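Side-chain contacts in surface protein SPB1 (Streptococcus agalactiae, PDB 4UZG), which probably forms the structural backbone of a group B streptococcal pilus as the repeating subunit that sortases join into the fibre: residues V17-T22 with D42-A47; N89-T94 with V125-V130; G134-S139 with P143-I148; L191-G196 with V207-E212; L258-T263 with S268-V273. All blocks are in the same frame, centred on the assembly; numbering follows the deposited sequence. Where two conformers were deposited one is given.

Interaction 1: V17-T22 with D42-A47; sequences VKYTIT and DTMPSA
The ring of Y19 meets the end of M44 obliquely, while on one of its faces CG1 of V17, two residues back on the same strand, rests 3.6 Å above the ring plane and offset toward the rim. M44 comes from the opposite direction to Y19. Its sulfur SD lies 4.6 Å from the centroid of the Y19 ring and 29° off the ring normal, a Met-aromatic contact. The methyl CE of M44 comes closest at the phenol end, 3.6 Å from Y19 OH, and also touches CE2 of the ring at 3.8 Å. Folding of the methionine chain at both chi2 (-73°) and chi3 (-81°) curls its end over toward the tyrosine, although CB itself does not point that way.

The other flat group is the carboxylate of D42. Its OD2 lies 3.5 Å from I21 CD1, so that one oxygen is pressed against a hydrocarbon tip. Weak hydrogen bonds satisfy this buried group: Y127 OH to OD2 and K4 NZ to OD1. Y19 and D42 border the K4-N147 isopeptide link, of the kind that cross-braces Gram-positive pilins, while I21 and M44 pack against these two.

All four touching residues are buried. Strand 16-26 contributes Y19 and I21 from between strands 4-6 and 121-131, with the Y19 and Y127 rings nearly parallel, whereas strand 37-43 and the chain just beyond it supply D42 and M44, flanked by strands 90-96 and 146-153.

Interaction 2: N89-T94 with V125-V130; sequences NNFTIT and VTYTGV
This is an apolar contact across the interior of the N-terminal half of the chain, where F91 and I93 of strand 90-96 face Y127 and V125 of strand 121-131. The nearest CA atoms are 9.1 Å apart, between I93 and V125, a spacing bridged by side chains alone. At its centre F91 and Y127 form a T-shaped (edge-to-face) pair, with centroids 4.9 Å apart and planes at 75°. The edge of the phenylalanine does the touching: its CE2 stands 3.6 Å above the middle of the Y127 ring, and its CZ is 3.7 Å from Y127 CE1. Both side chains start inward from their strands, and F91 CG, lodged between the backbone N and the carbonyl carbon (chi1 68°), sets the ring so that its CE2-CZ edge meets Y127.

Beside the rings, I93 CD1 and V125 CG1 meet tip to tip at 4.0 Å. The F91 ring also meets that of Y57, their planes about 60° apart, and the Y127 side chain touches L52. Alternate residues pointing inward from two facing strands, interlocked by aromatic and branched side chains, are typical of the core of a beta-sandwich, consistent with the immunoglobulin-like domains of pilus backbone proteins.

Interaction 3: G134-S139 with P143-I148; sequences GAKPGS and PENTNI
The side-chain amide of N145 grips the backbone of K136 with two hydrogen bonds, one from its N-H and one to its C=O. K136 N donates to N145 OD1 at 3.0 Å in a nearly straight bond (170°), in the carbonyl plane and on a lone pair. N145 ND2 returns a bond of 2.9 Å to K136 O, again on a lone pair, but the oxygen sits 25° out of the amide plane and the N-H...O angle narrows to 146°. The amide therefore reads the donor and acceptor of K136 much as a neighbouring strand would. ND2 also donates to V166 O, tying the loop at 134-139 to the chain that leaves strand 162-165.

Around this pair the packing is slight. A135 places its CA 3.6 Å from N145 OD1. The K136 side chain runs at about a right angle to that of N145, and its bend at chi2 brings the aliphatic part obliquely across E144, whose OE2 is 3.6 Å from K136 CE. The charged ends themselves do not touch: K136 NZ and E144 OE2 are 4.8 Å apart.

Both ends of a buried amide are thus satisfied and its flip is settled, which probably helps to hold the loop at 134-139 against the 3-10 segment 143-145, two residues before N147, the residue linked covalently to K4. The lysine and glutamate, on the outer side, probably add no more than a diffuse attraction.

Interaction 4: L191-G196 with V207-E212; sequences LKNATG and VEWGTE. With CA (calcium ion), chain E; EDO (1,2-ethanediol), chain B.
W209 carries the contact. It stands on the second strand of a small beta-hairpin, 198-200 with 208-210, within the prealbumin-like domain, and its indole lies against N193 just after strand 188-192. The asparagine covers one face of the indole: ND2 sits 3.2 Å above the plane, offset toward the rim, and CB makes a CH-pi contact 3.8 Å from the centroid of the six-membered ring. Amide and indole planes are only 30° apart, so the asparagine lies rather flat over the ring. With CG held between the backbone N and the carbonyl carbon (chi1 67°), the amide folds back across the tryptophan. Its oxygen OD1 meanwhile accepts from T195 N at 3.0 Å, which makes an Asx turn, and also from Q197 N, so the turn leading into the hairpin settles how the amide is rotated.

L191 comes to the far rim of the indole, where its CD2 touches W209 CH2 at 4.2 Å and its carbonyl O lies at the ring edge. L199 of the partner strand packs on the tryptophan, and L231 of strand 225-231 links the hairpin to the rest of the domain. The residue before W209 does something quite different: E208 binds a calcium ion through OE2 at 2.4 Å. V207 O at 2.3 Å, N206 OD1 and four waters complete the seven oxygens round the metal.

Interaction 5: L258-T263 with S268-V273; sequences LGDGAT and SDNLLV
L258 lays its CD1 over the corner of the facing loop, 3.6 Å from the carbonyl O of L271 and 3.9 Å from V273 CG2. The contact joins two beta turns of the prealbumin-like domain, a type II turn from G259 to A262 and a type I turn from D269 to L272, which are brought together where strand 254-258 ends and strand 273-279 begins. Its outer part belongs to N270, whose side chain, modelled in two conformers, lies against the G259 peptide, with CB 3.3 Å from G259 O. A262, closing the first turn, puts its CB against N270 CB at 3.7 Å and V273 CG1 at 3.8 Å. On the inner side L271 CD2 rests 4.0 Å from the CA of G259, a residue whose positive phi (92°) suits glycine.

D269 shapes the second turn through an Asx turn, its OD1 accepting from L271 N while also meeting S139 OG from the loop that follows strand 121-131. One backbone bond spans the two turns: G259 N donates to N270 O at 2.8 Å.

Along the chain the five contacts follow one another in series. Interactions 1 and 2 lie about 6 Å apart between centres and share the N-terminal strand assembly, in which 16-26 neighbours 121-131 and 37-43 neighbours 90-96. Interaction 3, its centre about 12 Å from that of interaction 1, enters the same sheet through strand 146-153. Its loop also touches interaction 5, where S139 OG meets D269 OD1 at 2.7 Å, so 134-139 links the N-terminal part to the prealbumin-like domain. Interactions 4 and 5 both lie in that domain, their centres about 20 Å apart and not touching. Interaction 2 lies about 31 Å from each of them between centres, in keeping with an elongated two-part subunit suited to a fibre.

Interaction 1: V17-T22 with D42-A47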
# COMPACT_ATOMS: atom_id res chain seq x y z
N VAL A 17 1.15 2.01 -5.68
CA VAL A 17 2.27 1.65 -4.84
C VAL A 17 3.48 1.45 -5.73
O VAL A 17 3.44 0.65 -6.66
CB VAL A 17 1.97 0.32 -4.10
CG1 VAL A 17 3.16 -0.09 -3.25
CG2 VAL A 17 0.70 0.44 -3.25
N LYS A 18 4.56 2.21 -5.51
CA LYS A 18 5.80 1.98 -6.26
C LYS A 18 6.75 1.18 -5.41
O LYS A 18 7.13 1.59 -4.30
CB LYS A 18 6.47 3.26 -6.73
CG LYS A 18 7.61 2.91 -7.67
CD LYS A 18 8.10 4.09 -8.49
CE LYS A 18 8.84 3.63 -9.75
NZ LYS A 18 7.93 2.91 -10.69
N TYR A 19 7.09 0.01 -5.95
CA TYR A 19 8.01 -0.92 -5.33
C TYR A 19 9.41 -0.80 -5.94
O TYR A 19 9.55 -0.57 -7.14
CB TYR A 19 7.55 -2.34 -5.61
CG TYR A 19 6.27 -2.78 -4.93
CD1 TYR A 19 6.31 -3.38 -3.69
CD2 TYR A 19 5.04 -2.67 -5.55
CE1 TYR A 19 5.17 -3.88 -3.09
CE2 TYR A 19 3.88 -3.15 -4.94
CZ TYR A 19 3.94 -3.76 -3.72
OH TYR A 19 2.78 -4.26 -3.18
N THR A 20 10.42 -1.02 -5.11
CA THR A 20 11.80 -1.09 -5.54
C THR A 20 12.46 -2.34 -4.96
O THR A 20 12.43 -2.54 -3.75
CB THR A 20 12.60 0.15 -5.11
OG1 THR A 20 11.96 1.33 -5.63
CG2 THR A 20 14.02 0.11 -5.66
N ILE A 21 13.03 -3.16 -5.84
CA ILE A 21 13.82 -4.32 -5.44
C ILE A 21 15.27 -3.97 -5.77
O ILE A 21 15.58 -3.61 -6.90
CB ILE A 21 13.43 -5.57 -6.24
CG1 ILE A 21 11.97 -5.93 -6.00
CG2 ILE A 21 14.37 -6.72 -5.87
CD1 ILE A 21 11.43 -6.89 -7.06
N THR A 22 16.16 -4.10 -4.80
CA THR A 22 17.58 -3.75 -4.95
C THR A 22 18.43 -4.96 -4.55
O THR A 22 18.20 -5.54 -3.48
CB THR A 22 17.93 -2.49 -4.06
OG1 THR A 22 17.08 -1.39 -4.42
CG2 THR A 22 19.39 -2.07 -4.19
N ASP A 42 9.16 -12.53 -7.91
CA ASP A 42 8.37 -11.71 -6.97
C ASP A 42 6.99 -12.33 -6.84
O ASP A 42 6.26 -12.45 -7.83
CB ASP A 42 8.29 -10.30 -7.51
CG ASP A 42 7.72 -9.31 -6.53
OD1 ASP A 42 6.80 -9.63 -5.77
OD2 ASP A 42 8.16 -8.13 -6.56
N THR A 43 6.67 -12.76 -5.62
CA THR A 43 5.35 -13.28 -5.32
C THR A 43 4.59 -12.16 -4.59
O THR A 43 4.93 -11.80 -3.46
CB THR A 43 5.42 -14.53 -4.44
OG1 THR A 43 6.24 -15.51 -5.08
CG2 THR A 43 4.02 -15.11 -4.20
N MET A 44 3.59 -11.62 -5.27
CA MET A 44 2.78 -10.52 -4.76
C MET A 44 1.67 -11.06 -3.87
O MET A 44 1.34 -12.25 -3.93
CB MET A 44 2.20 -9.77 -5.95
CG MET A 44 3.20 -8.88 -6.65
SD MET A 44 3.58 -7.39 -5.68
CE MET A 44 2.19 -6.36 -6.09
N PRO A 45 1.05 -10.18 -3.08
CA PRO A 45 -0.22 -10.52 -2.43
C PRO A 45 -1.26 -10.86 -3.50
O PRO A 45 -1.06 -10.68 -4.70
CB PRO A 45 -0.62 -9.23 -1.71
CG PRO A 45 0.40 -8.30 -1.88
CD PRO A 45 1.39 -8.77 -2.86
N SER A 46 -2.39 -11.36 -3.06
CA SER A 46 -3.53 -11.53 -3.94
C SER A 46 -3.82 -10.23 -4.69
O SER A 46 -3.68 -9.14 -4.12
CB SER A 46 -4.77 -11.87 -3.09
OG SER A 46 -5.96 -11.80 -3.87
N ALA A 47 -4.31 -10.34 -5.93
CA ALA A 47 -4.69 -9.16 -6.69
C ALA A 47 -5.88 -8.42 -6.05
O ALA A 47 -6.12 -7.27 -6.40
CB ALA A 47 -5.01 -9.54 -8.11

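Interaction 2: N89-T94 with V125-V130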
# COMPACT_ATOMS: atom_id res chain seq x y z
N ASN A 89 -0.61 -12.56 -11.13
CA ASN A 89 -0.28 -11.37 -10.33
C ASN A 89 1.15 -11.33 -9.83
O ASN A 89 1.51 -10.45 -9.05
CB ASN A 89 -1.25 -11.20 -9.14
CG ASN A 89 -1.37 -9.75 -8.68
OD1 ASN A 89 -1.59 -8.83 -9.47
ND2 ASN A 89 -1.26 -9.54 -7.37
N ASN A 90 1.96 -12.27 -10.31
CA ASN A 90 3.37 -12.40 -9.95
C ASN A 90 4.24 -12.16 -11.18
O ASN A 90 3.75 -12.12 -12.32
CB ASN A 90 3.64 -13.78 -9.39
CG ASN A 90 2.77 -14.12 -8.21
OD1 ASN A 90 2.52 -13.28 -7.36
ND2 ASN A 90 2.29 -15.36 -8.15
N PHE A 91 5.56 -12.06 -10.98
CA PHE A 91 6.47 -11.97 -12.12
C PHE A 91 7.82 -12.60 -11.81
O PHE A 91 8.23 -12.68 -10.65
CB PHE A 91 6.63 -10.53 -12.61
CG PHE A 91 7.36 -9.61 -11.66
CD1 PHE A 91 8.73 -9.53 -11.66
CD2 PHE A 91 6.65 -8.81 -10.76
CE1 PHE A 91 9.40 -8.67 -10.81
CE2 PHE A 91 7.31 -7.93 -9.91
CZ PHE A 91 8.69 -7.86 -9.92
N THR A 92 8.50 -12.98 -12.88
CA THR A 92 9.88 -13.42 -12.85
C THR A 92 10.63 -12.69 -13.96
O THR A 92 10.21 -12.73 -15.11
CB THR A 92 9.98 -14.94 -13.10
OG1 THR A 92 9.23 -15.63 -12.10
CG2 THR A 92 11.43 -15.40 -13.07
N ILE A 93 11.74 -12.07 -13.58
CA ILE A 93 12.63 -11.40 -14.51
C ILE A 93 13.96 -12.13 -14.52
O ILE A 93 14.54 -12.37 -13.46
CB ILE A 93 12.81 -9.91 -14.12
CG1 ILE A 93 11.55 -9.14 -14.51
CG2 ILE A 93 14.06 -9.30 -14.79
CD1 ILE A 93 11.47 -7.74 -13.96
N THR A 94 14.44 -12.51 -15.70
CA THR A 94 15.72 -13.21 -15.83
C THR A 94 16.64 -12.30 -16.62
O THR A 94 16.33 -11.91 -17.74
CB THR A 94 15.53 -14.54 -16.54
OG1 THR A 94 14.60 -15.33 -15.81
CG2 THR A 94 16.84 -15.30 -16.65
N VAL A 125 15.09 -3.26 -9.73
CA VAL A 125 13.83 -3.39 -10.45
C VAL A 125 12.81 -2.51 -9.74
O VAL A 125 12.53 -2.72 -8.56
CB VAL A 125 13.32 -4.85 -10.49
CG1 VAL A 125 11.95 -4.94 -11.18
CG2 VAL A 125 14.33 -5.77 -11.17
N THR A 126 12.25 -1.54 -10.45
CA THR A 126 11.13 -0.80 -9.93
C THR A 126 9.89 -1.22 -10.70
O THR A 126 9.95 -1.55 -11.89
CB THR A 126 11.32 0.70 -10.04
OG1 THR A 126 11.38 1.10 -11.41
CG2 THR A 126 12.55 1.16 -9.32
N TYR A 127 8.74 -1.22 -10.03
CA TYR A 127 7.48 -1.55 -10.67
C TYR A 127 6.36 -1.00 -9.78
O TYR A 127 6.62 -0.54 -8.67
CB TYR A 127 7.34 -3.08 -10.88
CG TYR A 127 7.15 -3.88 -9.60
CD1 TYR A 127 8.22 -4.31 -8.84
CD2 TYR A 127 5.87 -4.17 -9.14
CE1 TYR A 127 8.02 -5.02 -7.66
CE2 TYR A 127 5.67 -4.89 -7.96
CZ TYR A 127 6.76 -5.30 -7.24
OH TYR A 127 6.60 -6.01 -6.05
N THR A 128 5.13 -1.05 -10.27
CA THR A 128 4.02 -0.55 -9.50
C THR A 128 2.90 -1.58 -9.37
O THR A 128 2.81 -2.56 -10.13
CB THR A 128 3.45 0.75 -10.09
OG1 THR A 128 2.96 0.46 -11.40
CG2 THR A 128 4.48 1.85 -10.14
N GLY A 129 2.05 -1.34 -8.38
CA GLY A 129 0.80 -2.04 -8.21
C GLY A 129 -0.24 -1.06 -7.69
O GLY A 129 0.07 0.10 -7.42
N VAL A 130 -1.47 -1.53 -7.56
CA VAL A 130 -2.58 -0.71 -7.08
C VAL A 130 -3.20 -1.38 -5.85
O VAL A 130 -3.56 -2.55 -5.89
CB VAL A 130 -3.63 -0.48 -8.18
CG1 VAL A 130 -4.83 0.30 -7.63
CG2 VAL A 130 -3.02 0.26 -9.37

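Interaction 3: G134-S139 with P143-I148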
# COMPACT_ATOMS: atom_id res chain seq x y z
N GLY A 134 -9.17 -5.56 -0.44
CA GLY A 134 -8.86 -6.67 0.44
C GLY A 134 -7.73 -6.43 1.42
O GLY A 134 -7.51 -7.23 2.31
N ALA A 135 -6.99 -5.34 1.24
CA ALA A 135 -5.89 -5.05 2.14
C ALA A 135 -6.40 -4.91 3.57
O ALA A 135 -7.48 -4.36 3.82
CB ALA A 135 -5.21 -3.78 1.72
N LYS A 136 -5.62 -5.40 4.52
CA LYS A 136 -5.97 -5.26 5.92
C LYS A 136 -5.31 -4.02 6.48
O LYS A 136 -4.16 -3.74 6.19
CB LYS A 136 -5.48 -6.48 6.70
CG LYS A 136 -5.98 -7.78 6.17
CD LYS A 136 -7.43 -7.96 6.40
CE LYS A 136 -7.81 -9.43 6.24
NZ LYS A 136 -9.27 -9.63 6.14
N PRO A 137 -6.01 -3.30 7.38
CA PRO A 137 -5.46 -2.08 7.97
C PRO A 137 -4.59 -2.37 9.19
O PRO A 137 -4.66 -3.42 9.81
CB PRO A 137 -6.72 -1.29 8.36
CG PRO A 137 -7.69 -2.37 8.75
CD PRO A 137 -7.44 -3.47 7.74
N GLY A 138 -3.79 -1.37 9.53
CA GLY A 138 -3.03 -1.40 10.76
C GLY A 138 -1.56 -1.76 10.62
O GLY A 138 -1.05 -1.94 9.50
N SER A 139 -0.92 -1.89 11.76
CA SER A 139 0.54 -1.95 11.88
C SER A 139 1.08 -3.34 12.26
O SER A 139 2.28 -3.50 12.44
CB SER A 139 0.99 -0.93 12.94
OG SER A 139 0.56 0.37 12.59
N PRO A 143 0.67 -10.83 6.66
CA PRO A 143 1.18 -11.56 5.49
C PRO A 143 0.36 -11.30 4.23
O PRO A 143 0.90 -11.33 3.14
CB PRO A 143 1.08 -13.04 5.92
CG PRO A 143 0.98 -13.03 7.40
CD PRO A 143 0.41 -11.70 7.82
N GLU A 144 -0.93 -11.04 4.39
CA GLU A 144 -1.81 -10.82 3.24
C GLU A 144 -1.47 -9.55 2.48
O GLU A 144 -1.84 -9.46 1.31
CB GLU A 144 -3.27 -10.75 3.69
CG GLU A 144 -3.67 -11.76 4.74
CD GLU A 144 -3.66 -11.19 6.15
OE1 GLU A 144 -2.61 -10.76 6.65
OE2 GLU A 144 -4.74 -11.17 6.78
N ASN A 145 -0.80 -8.60 3.13
CA ASN A 145 -0.43 -7.34 2.51
C ASN A 145 1.04 -7.35 2.04
O ASN A 145 1.57 -6.32 1.62
CB ASN A 145 -0.56 -6.20 3.52
CG ASN A 145 -2.00 -5.77 3.83
OD1 ASN A 145 -2.96 -6.52 3.72
ND2 ASN A 145 -2.10 -4.56 4.32
N THR A 146 1.70 -8.51 2.12
CA THR A 146 3.15 -8.60 1.95
C THR A 146 3.50 -9.28 0.65
O THR A 146 2.85 -10.25 0.25
CB THR A 146 3.73 -9.36 3.17
OG1 THR A 146 3.40 -8.63 4.36
CG2 THR A 146 5.24 -9.51 3.12
N ASN A 147 4.55 -8.78 -0.01
CA ASN A 147 5.14 -9.51 -1.11
C ASN A 147 6.56 -9.89 -0.76
O ASN A 147 7.18 -9.31 0.15
CB ASN A 147 5.18 -8.71 -2.39
CG ASN A 147 6.09 -7.55 -2.29
OD1 ASN A 147 5.93 -6.63 -1.51
N ILE A 148 7.09 -10.86 -1.51
CA ILE A 148 8.47 -11.29 -1.34
C ILE A 148 9.16 -11.33 -2.69
O ILE A 148 8.59 -11.82 -3.66
CB ILE A 148 8.57 -12.66 -0.63
CG1 ILE A 148 10.04 -13.01 -0.38
CG2 ILE A 148 7.87 -13.74 -1.41
CD1 ILE A 148 10.27 -14.20 0.52

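Interaction 4: L191-G196 with V207-E212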
# COMPACT_ATOMS: atom_id res chain seq x y z
N LEU A 191 -16.74 12.30 5.26
CA LEU A 191 -15.35 12.46 5.69
C LEU A 191 -14.66 13.48 4.80
O LEU A 191 -14.66 13.35 3.58
CB LEU A 191 -14.60 11.14 5.64
CG LEU A 191 -13.22 11.16 6.31
CD1 LEU A 191 -13.35 11.29 7.81
CD2 LEU A 191 -12.42 9.90 5.96
N LYS A 192 -14.07 14.49 5.43
CA LYS A 192 -13.26 15.48 4.74
C LYS A 192 -11.78 15.23 5.01
O LYS A 192 -11.40 14.78 6.11
CB LYS A 192 -13.68 16.86 5.26
CG LYS A 192 -13.31 18.07 4.44
CD LYS A 192 -13.81 19.35 5.07
CE LYS A 192 -13.48 20.54 4.20
NZ LYS A 192 -14.03 21.76 4.80
N ASN A 193 -10.96 15.49 4.00
CA ASN A 193 -9.52 15.44 4.17
C ASN A 193 -8.99 16.81 4.59
O ASN A 193 -9.78 17.68 4.99
CB ASN A 193 -8.83 14.86 2.92
CG ASN A 193 -8.96 15.75 1.72
OD1 ASN A 193 -9.33 16.92 1.81
ND2 ASN A 193 -8.57 15.22 0.56
N ALA A 194 -7.68 16.98 4.57
CA ALA A 194 -7.04 18.22 5.03
C ALA A 194 -6.90 19.26 3.94
O ALA A 194 -6.43 20.36 4.20
CB ALA A 194 -5.68 17.90 5.62
N THR A 195 -7.35 18.92 2.74
CA THR A 195 -7.20 19.75 1.56
C THR A 195 -8.56 20.11 0.94
O THR A 195 -8.66 20.28 -0.29
CB THR A 195 -6.26 19.10 0.53
OG1 THR A 195 -6.72 17.79 0.21
CG2 THR A 195 -4.87 18.94 1.10
N GLY A 196 -9.59 20.24 1.77
CA GLY A 196 -10.86 20.79 1.35
C GLY A 196 -11.81 19.84 0.66
O GLY A 196 -12.86 20.28 0.19
N VAL A 207 -10.52 4.87 -3.15
CA VAL A 207 -10.78 6.12 -2.46
C VAL A 207 -10.61 7.27 -3.42
O VAL A 207 -9.57 7.35 -4.10
CB VAL A 207 -9.77 6.27 -1.29
CG1 VAL A 207 -9.68 7.69 -0.76
CG2 VAL A 207 -10.09 5.28 -0.17
N GLU A 208 -11.57 8.20 -3.45
CA GLU A 208 -11.45 9.41 -4.23
C GLU A 208 -11.84 10.60 -3.37
O GLU A 208 -12.61 10.48 -2.41
CB GLU A 208 -12.35 9.34 -5.46
CG GLU A 208 -11.78 8.44 -6.57
CD GLU A 208 -10.53 9.05 -7.22
OE1 GLU A 208 -10.60 10.20 -7.74
OE2 GLU A 208 -9.45 8.47 -7.13
N TRP A 209 -11.29 11.76 -3.72
CA TRP A 209 -11.49 13.00 -2.99
C TRP A 209 -12.05 14.04 -3.94
O TRP A 209 -11.49 14.25 -5.01
CB TRP A 209 -10.17 13.47 -2.38
CG TRP A 209 -9.62 12.52 -1.39
CD1 TRP A 209 -8.58 11.65 -1.59
CD2 TRP A 209 -10.11 12.26 -0.08
NE1 TRP A 209 -8.39 10.87 -0.49
CE2 TRP A 209 -9.31 11.23 0.47
CE3 TRP A 209 -11.13 12.82 0.71
CZ2 TRP A 209 -9.52 10.74 1.75
CZ3 TRP A 209 -11.33 12.34 1.96
CH2 TRP A 209 -10.53 11.30 2.49
N GLY A 210 -13.14 14.68 -3.57
CA GLY A 210 -13.77 15.63 -4.46
C GLY A 210 -14.84 16.45 -3.79
O GLY A 210 -14.70 16.86 -2.64
N THR A 211 -15.90 16.76 -4.53
CA THR A 211 -16.92 17.67 -4.03
C THR A 211 -17.74 17.03 -2.91
O THR A 211 -17.86 15.81 -2.79
CB THR A 211 -17.88 18.10 -5.13
OG1 THR A 211 -18.66 16.94 -5.50
CG2 THR A 211 -17.18 18.71 -6.34
N GLU A 212 -18.34 17.88 -2.09
CA GLU A 212 -19.23 17.41 -1.05
C GLU A 212 -20.45 16.70 -1.66
O GLU A 212 -20.92 15.71 -1.15
CB GLU A 212 -19.63 18.57 -0.14
CG GLU A 212 -20.43 18.09 1.06
CD GLU A 212 -20.70 19.17 2.07
OE1 GLU A 212 -20.30 20.34 1.86
OE2 GLU A 212 -21.33 18.85 3.10
CA CA E . -7.87 7.32 -5.70
C1 EDO B . -3.90 14.65 4.76
O1 EDO B . -3.70 15.00 6.11
C2 EDO B . -5.15 13.80 4.64
O2 EDO B . -6.31 14.55 4.94
O HOH W 1 -7.18 6.76 -7.94
O HOH W 2 -7.50 9.55 -5.01
O HOH W 3 -5.39 7.72 -5.92
O HOH W 4 -6.78 6.08 -4.01

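Interaction 5: L258-T263 with S268-V273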
# COMPACT_ATOMS: atom_id res chain seq x y z
N LEU A 258 -4.94 10.01 11.79
CA LEU A 258 -4.61 8.65 11.50
C LEU A 258 -3.09 8.63 11.28
O LEU A 258 -2.54 9.43 10.52
CB LEU A 258 -5.42 8.33 10.25
CG LEU A 258 -5.51 6.89 9.82
CD1 LEU A 258 -5.99 5.91 10.91
CD2 LEU A 258 -6.42 6.80 8.62
N GLY A 259 -2.40 7.73 11.97
CA GLY A 259 -0.95 7.68 11.92
C GLY A 259 -0.30 8.49 13.03
O GLY A 259 -0.87 8.64 14.11
N ASP A 260 0.90 9.01 12.78
CA ASP A 260 1.61 9.78 13.80
C ASP A 260 0.74 10.89 14.35
O ASP A 260 0.16 11.66 13.59
CB ASP A 260 2.88 10.41 13.22
CG ASP A 260 3.96 9.38 12.91
OD1 ASP A 260 3.94 8.29 13.51
OD2 ASP A 260 4.84 9.70 12.08
N GLY A 261 0.64 10.96 15.67
CA GLY A 261 -0.21 11.95 16.31
C GLY A 261 -1.61 11.47 16.66
O GLY A 261 -2.39 12.20 17.26
N ALA A 262 -1.94 10.25 16.28
CA ALA A 262 -3.27 9.71 16.55
C ALA A 262 -3.62 9.65 18.01
O ALA A 262 -2.77 9.40 18.86
CB ALA A 262 -3.38 8.33 15.97
N THR A 263 -4.90 9.86 18.27
CA THR A 263 -5.54 9.54 19.53
C THR A 263 -6.53 8.38 19.35
O THR A 263 -6.81 7.93 18.22
CB THR A 263 -6.30 10.77 20.04
OG1 THR A 263 -7.25 11.18 19.06
CG2 THR A 263 -5.35 11.92 20.29
N SER A 268 -2.59 0.51 20.86
CA SER A 268 -1.44 1.35 20.57
C SER A 268 -1.07 1.39 19.09
O SER A 268 0.05 1.77 18.73
CB SER A 268 -0.24 0.91 21.42
OG SER A 268 -0.55 0.99 22.80
N ASP A 269 -2.01 1.03 18.22
CA ASP A 269 -1.78 1.04 16.78
C ASP A 269 -2.35 2.34 16.23
O ASP A 269 -3.57 2.52 16.15
CB ASP A 269 -2.48 -0.16 16.12
CG ASP A 269 -2.14 -0.31 14.66
OD1 ASP A 269 -1.73 0.69 14.03
OD2 ASP A 269 -2.28 -1.44 14.14
N ASN A 270 -1.47 3.26 15.82
CA ASN A 270 -1.97 4.56 15.40
C ASN A 270 -2.64 4.55 14.02
O ASN A 270 -3.16 5.58 13.58
CB ASN A 270 -0.89 5.63 15.50
CG ASN A 270 0.26 5.39 14.58
OD1 ASN A 270 0.13 4.71 13.57
ND2 ASN A 270 1.40 5.97 14.92
N LEU A 271 -2.69 3.38 13.37
CA LEU A 271 -3.45 3.22 12.11
C LEU A 271 -4.84 2.62 12.32
O LEU A 271 -5.56 2.40 11.36
CB LEU A 271 -2.64 2.40 11.10
CG LEU A 271 -1.41 3.13 10.54
CD1 LEU A 271 -0.66 2.16 9.64
CD2 LEU A 271 -1.82 4.39 9.78
N LEU A 272 -5.22 2.38 13.57
CA LEU A 272 -6.53 1.86 13.92
C LEU A 272 -7.11 2.80 14.97
O LEU A 272 -6.80 2.67 16.16
CB LEU A 272 -6.47 0.43 14.45
CG LEU A 272 -5.85 -0.61 13.51
CD1 LEU A 272 -5.73 -1.94 14.24
CD2 LEU A 272 -6.65 -0.76 12.25
N VAL A 273 -7.91 3.77 14.55
CA VAL A 273 -8.35 4.82 15.46
C VAL A 273 -9.87 4.76 15.65
O VAL A 273 -10.62 4.26 14.81
CB VAL A 273 -7.87 6.23 15.02
CG1 VAL A 273 -6.37 6.29 14.90
CG2 VAL A 273 -8.51 6.69 13.74